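Local coordinates for tartronate semialdehyde reductase (Salmonella typhimurium, PDB 1VPD), which probably catalyses the NAD(P)H-dependent reduction of tartronate semialdehyde to D-glycerate, the last step of galactarate breakdown, at residues A[173-176]-A[177-180]; A[241-244]-A[245-249]. One frame throughout, in Å; residues are numbered along the deposited sequence.

Contact 1. Residues A[173-176]-A[177-180]. With TLA (L(+)-tartaric acid), chain C.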
loop_
_atom_site.group_PDB
_atom_site.type_symbol
_atom_site.label_atom_id
_atom_site.label_comp_id
_atom_site.label_asym_id
_atom_site.label_seq_id
_atom_site.Cartn_x
_atom_site.Cartn_y
_atom_site.Cartn_z
ATOM N N VAL A 173 5.442 10.797 -1.434
ATOM C CA VAL A 173 4.731 11.839 -2.182
ATOM C C VAL A 173 4.113 11.221 -3.434
ATOM O O VAL A 173 2.972 11.498 -3.771
ATOM C CB VAL A 173 5.659 13.031 -2.559
ATOM C CG1 VAL A 173 4.973 13.977 -3.533
ATOM C CG2 VAL A 173 6.082 13.777 -1.347
ATOM N N THR A 174 4.869 10.362 -4.122
ATOM C CA THR A 174 4.399 9.703 -5.328
ATOM C C THR A 174 3.216 8.800 -4.994
ATOM O O THR A 174 2.227 8.759 -5.737
ATOM C CB THR A 174 5.554 8.929 -5.992
ATOM O OG1 THR A 174 6.615 9.837 -6.327
ATOM C CG2 THR A 174 5.125 8.309 -7.318
ATOM N N LYS A 175 3.309 8.103 -3.868
ATOM C CA LYS A 175 2.197 7.275 -3.389
ATOM C C LYS A 175 0.945 8.107 -3.036
ATOM O O LYS A 175 -0.167 7.632 -3.243
ATOM C CB LYS A 175 2.625 6.394 -2.210
ATOM C CG LYS A 175 1.531 5.468 -1.661
ATOM C CD LYS A 175 0.990 4.444 -2.670
ATOM C CE LYS A 175 0.151 3.371 -1.976
ATOM N NZ LYS A 175 -0.579 2.494 -2.951
ATOM N N LEU A 176 1.099 9.322 -2.526
ATOM C CA LEU A 176 -0.071 10.198 -2.307
ATOM C C LEU A 176 -0.769 10.500 -3.629
ATOM O O LEU A 176 -1.986 10.362 -3.746
ATOM C CB LEU A 176 0.282 11.488 -1.568
ATOM C CG LEU A 176 0.889 11.325 -0.169
ATOM C CD1 LEU A 176 1.240 12.675 0.411
ATOM C CD2 LEU A 176 -0.047 10.549 0.752
ATOM N N ALA A 177 -0.002 10.886 -4.643
ATOM C CA ALA A 177 -0.566 11.075 -5.988
ATOM C C ALA A 177 -1.249 9.797 -6.479
ATOM O O ALA A 177 -2.350 9.820 -7.026
ATOM C CB ALA A 177 0.528 11.489 -6.946
ATOM N N ASN A 178 -0.599 8.657 -6.261
ATOM C CA ASN A 178 -1.163 7.361 -6.615
ATOM C C ASN A 178 -2.516 7.123 -5.965
ATOM O O ASN A 178 -3.463 6.698 -6.621
ATOM C CB ASN A 178 -0.184 6.252 -6.189
ATOM C CG ASN A 178 -0.557 4.895 -6.724
ATOM O OD1 ASN A 178 -1.432 4.175 -6.163
ATOM N ND2 ASN A 178 0.114 4.499 -7.779
ATOM N N GLN A 179 -2.605 7.427 -4.677
ATOM C CA GLN A 179 -3.799 7.128 -3.901
ATOM C C GLN A 179 -4.929 8.090 -4.196
ATOM O O GLN A 179 -6.083 7.725 -4.068
ATOM C CB GLN A 179 -3.471 7.130 -2.408
ATOM C CG GLN A 179 -2.580 5.937 -1.972
ATOM C CD GLN A 179 -3.116 4.596 -2.414
ATOM O OE1 GLN A 179 -2.935 4.191 -3.562
ATOM N NE2 GLN A 179 -3.809 3.914 -1.506
ATOM N N VAL A 180 -4.593 9.315 -4.596
ATOM C CA VAL A 180 -5.576 10.241 -5.139
ATOM C C VAL A 180 -6.195 9.616 -6.382
ATOM O O VAL A 180 -7.432 9.552 -6.502
ATOM C CB VAL A 180 -4.926 11.620 -5.473
ATOM C CG1 VAL A 180 -5.832 12.472 -6.382
ATOM C CG2 VAL A 180 -4.584 12.363 -4.184
HETATM O O1 TLA C . -2.305 1.127 -1.340
HETATM O O11 TLA C . -1.768 -1.008 -1.200
HETATM C C1 TLA C . -2.530 -0.079 -1.568
HETATM C C2 TLA C . -3.836 -0.433 -2.231
HETATM O O2 TLA C . -3.942 -1.862 -2.384
HETATM C C3 TLA C . -4.097 0.291 -3.545
HETATM O O3 TLA C . -4.554 1.625 -3.390
HETATM C C4 TLA C . -2.891 0.292 -4.452
HETATM O O4 TLA C . -2.306 -0.788 -4.618
HETATM O O41 TLA C . -2.510 1.328 -4.994
#
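Lys175 and Gln179, one helical turn apart, lay their side chains obliquely across each other, with the CG methylene of Gln179 3.7 Å from Lys175 CE. The crossing brings their polar ends together: Lys175 NZ gives a weak hydrogen bond of 3.0 Å to Gln179 OE1. The two chains reach this meeting by different routes. Lys175 leaves with CG opposite its own nitrogen (chi1 -179°), bends once at chi2 and then runs extended, whereas Gln179 starts beside its backbone N and folds at chi2 (-52°), which swings the amide back toward the lysine. Beneath them the backbone is regular alpha-helix, part of the long helix 170-198 that opens the C-terminal all-helical region of this HIBADH-related enzyme; Gln179 N bonds to Lys175 O at 2.8 Å. Lys175 is the predicted active-site residue, and a tartaric acid, probably from the crystallisation liquor, lies at the ends of both side chains. Lys175 NZ reaches its carboxylate atom O1 at 2.7 Å. The hydroxyl O3 sits before the Gln179 amide, donating to OE1 at 3.0 Å and accepting from NE2 at 3.1 Å, so both ends of the amide are used. Val125 O also takes a hydrogen bond from Lys175 NZ, and Asp244 one from the amide nitrogen; between them these partners limit how the lysine tip and the amide can turn. Ser126 OG and Gly127 N are also hydrogen-bonded to the tartaric acid.

Contact 2. Residues A[241-244]-A[245-249]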
loop_
_atom_site.group_PDB
_atom_site.type_symbol
_atom_site.label_atom_id
_atom_site.label_comp_id
_atom_site.label_asym_id
_atom_site.label_seq_id
_atom_site.Cartn_x
_atom_site.Cartn_y
_atom_site.Cartn_z
ATOM N N HIS A 241 -7.399 3.640 3.212
ATOM C CA HIS A 241 -7.459 4.645 2.165
ATOM C C HIS A 241 -7.789 6.019 2.760
ATOM O O HIS A 241 -7.258 7.019 2.283
ATOM C CB HIS A 241 -8.409 4.261 1.024
ATOM C CG HIS A 241 -7.943 4.754 -0.310
ATOM N ND1 HIS A 241 -8.203 4.084 -1.484
ATOM C CD2 HIS A 241 -7.236 5.863 -0.654
ATOM C CE1 HIS A 241 -7.664 4.753 -2.496
ATOM N NE2 HIS A 241 -7.076 5.840 -2.020
ATOM N N ILE A 242 -8.593 6.061 3.824
ATOM C CA ILE A 242 -8.855 7.296 4.551
ATOM C C ILE A 242 -7.549 7.910 5.059
ATOM O O ILE A 242 -7.324 9.111 4.914
ATOM C CB ILE A 242 -9.867 7.076 5.725
ATOM C CG1 ILE A 242 -11.282 6.912 5.156
ATOM C CG2 ILE A 242 -9.810 8.239 6.712
ATOM C CD1 ILE A 242 -12.344 6.450 6.155
ATOM N N LYS A 243 -6.694 7.087 5.654
ATOM C CA LYS A 243 -5.385 7.548 6.141
ATOM C C LYS A 243 -4.540 8.118 4.999
ATOM O O LYS A 243 -3.931 9.188 5.156
ATOM C CB LYS A 243 -4.675 6.413 6.886
ATOM C CG LYS A 243 -3.202 6.618 7.213
ATOM C CD LYS A 243 -2.264 6.126 6.124
ATOM C CE LYS A 243 -2.412 4.632 5.806
ATOM N NZ LYS A 243 -1.391 4.143 4.800
ATOM N N ASP A 244 -4.540 7.439 3.853
ATOM C CA ASP A 244 -3.791 7.936 2.696
ATOM C C ASP A 244 -4.365 9.268 2.202
ATOM O O ASP A 244 -3.606 10.177 1.881
ATOM C CB ASP A 244 -3.780 6.944 1.539
ATOM C CG ASP A 244 -2.914 5.732 1.798
ATOM O OD1 ASP A 244 -1.971 5.792 2.642
ATOM O OD2 ASP A 244 -3.147 4.669 1.190
ATOM N N LEU A 245 -5.688 9.391 2.105
ATOM C CA LEU A 245 -6.259 10.663 1.671
ATOM C C LEU A 245 -6.021 11.783 2.685
ATOM O O LEU A 245 -5.818 12.934 2.284
ATOM C CB LEU A 245 -7.748 10.566 1.314
ATOM C CG LEU A 245 -8.127 9.597 0.192
ATOM C CD1 LEU A 245 -9.560 9.912 -0.248
ATOM C CD2 LEU A 245 -7.156 9.649 -1.004
ATOM N N ALA A 246 -6.062 11.467 3.980
ATOM C CA ALA A 246 -5.706 12.442 5.006
ATOM C C ALA A 246 -4.291 12.956 4.786
ATOM O O ALA A 246 -4.049 14.158 4.852
ATOM C CB ALA A 246 -5.845 11.851 6.391
ATOM N N ASN A 247 -3.359 12.049 4.505
ATOM C CA ASN A 247 -1.992 12.449 4.210
ATOM C C ASN A 247 -1.898 13.299 2.937
ATOM O O ASN A 247 -1.169 14.300 2.912
ATOM C CB ASN A 247 -1.081 11.223 4.122
ATOM C CG ASN A 247 -0.859 10.564 5.480
ATOM O OD1 ASN A 247 -1.056 11.195 6.551
ATOM N ND2 ASN A 247 -0.408 9.307 5.461
ATOM N N ALA A 248 -2.664 12.930 1.906
ATOM C CA ALA A 248 -2.657 13.690 0.655
ATOM C C ALA A 248 -3.168 15.107 0.872
ATOM O O ALA A 248 -2.582 16.083 0.393
ATOM C CB ALA A 248 -3.451 12.983 -0.413
ATOM N N LEU A 249 -4.253 15.224 1.623
ATOM C CA LEU A 249 -4.839 16.529 1.918
ATOM C C LEU A 249 -3.910 17.365 2.781
ATOM O O LEU A 249 -3.746 18.561 2.531
ATOM C CB LEU A 249 -6.204 16.346 2.587
ATOM C CG LEU A 249 -7.291 15.899 1.605
ATOM C CD1 LEU A 249 -8.427 15.221 2.354
ATOM C CD2 LEU A 249 -7.839 17.034 0.792
HETATM O O HOH W 1 0.023 7.786 3.027
#
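Asp244 and Asn247, three residues apart on helix 238-255, are joined through a single water that donates to Asp244 OD1 at 2.8 Å and accepts from Asn247 ND2 at 2.9 Å. The same carboxylate oxygen takes a salt bridge from Lys243 NZ, also 2.8 Å long, which arrives from above the carboxylate plane, 37° out of it. The bend at chi2 (-90°) puts Lys243 CD 3.7 Å from Asn247 ND2, and the second, at chi3, turns the end of the chain toward Asp244. The lysine has a further acceptor in Ser100 O, while Asp244 OD2 is occupied by Gln179, so each carboxylate oxygen has a partner. Main-chain donors and acceptors are met by the i to i+4 pattern of an alpha-helix: Leu245 N bonds to His241 O at 2.9 Å with an N-H...O angle of 164°, and Ala248 N to Asp244 O likewise at 2.9 Å. On another side of the helix, Leu245 CD2 rests obliquely against the His241 ring, 3.8 Å from its CD2. His241 NE2 is engaged with Gln179 O, and the ring also meets those of Phe236 and His282. Lys243 is predicted to bind NAD(+). Its ammonium is held by the carboxylate and the main-chain O of Ser100, a residue also predicted to bind NAD(+); this pairing would partly balance its charge and probably keeps it directed toward the cofactor region.

Contacts 1 and 2 are single-helix contacts on helices 170-198 and 238-255, in the same helical region; the centres of the two contacts lie about 9 Å apart. Contact 2 is the more buried; contact 1 includes two exposed residues, Val173 and Ala177. The two hydrogen bonds that Gln179 makes to the other helix, one from its side chain and one through its backbone, join them beside an apolar meeting of Leu176 CD2 with Asn247 CB at 3.6 Å. Their chemistry differs with place: 173-180 presents a lysine and an amide to a bound acid, whereas 241-249 pairs its lysine with an internal carboxylate near the predicted NAD(+) site.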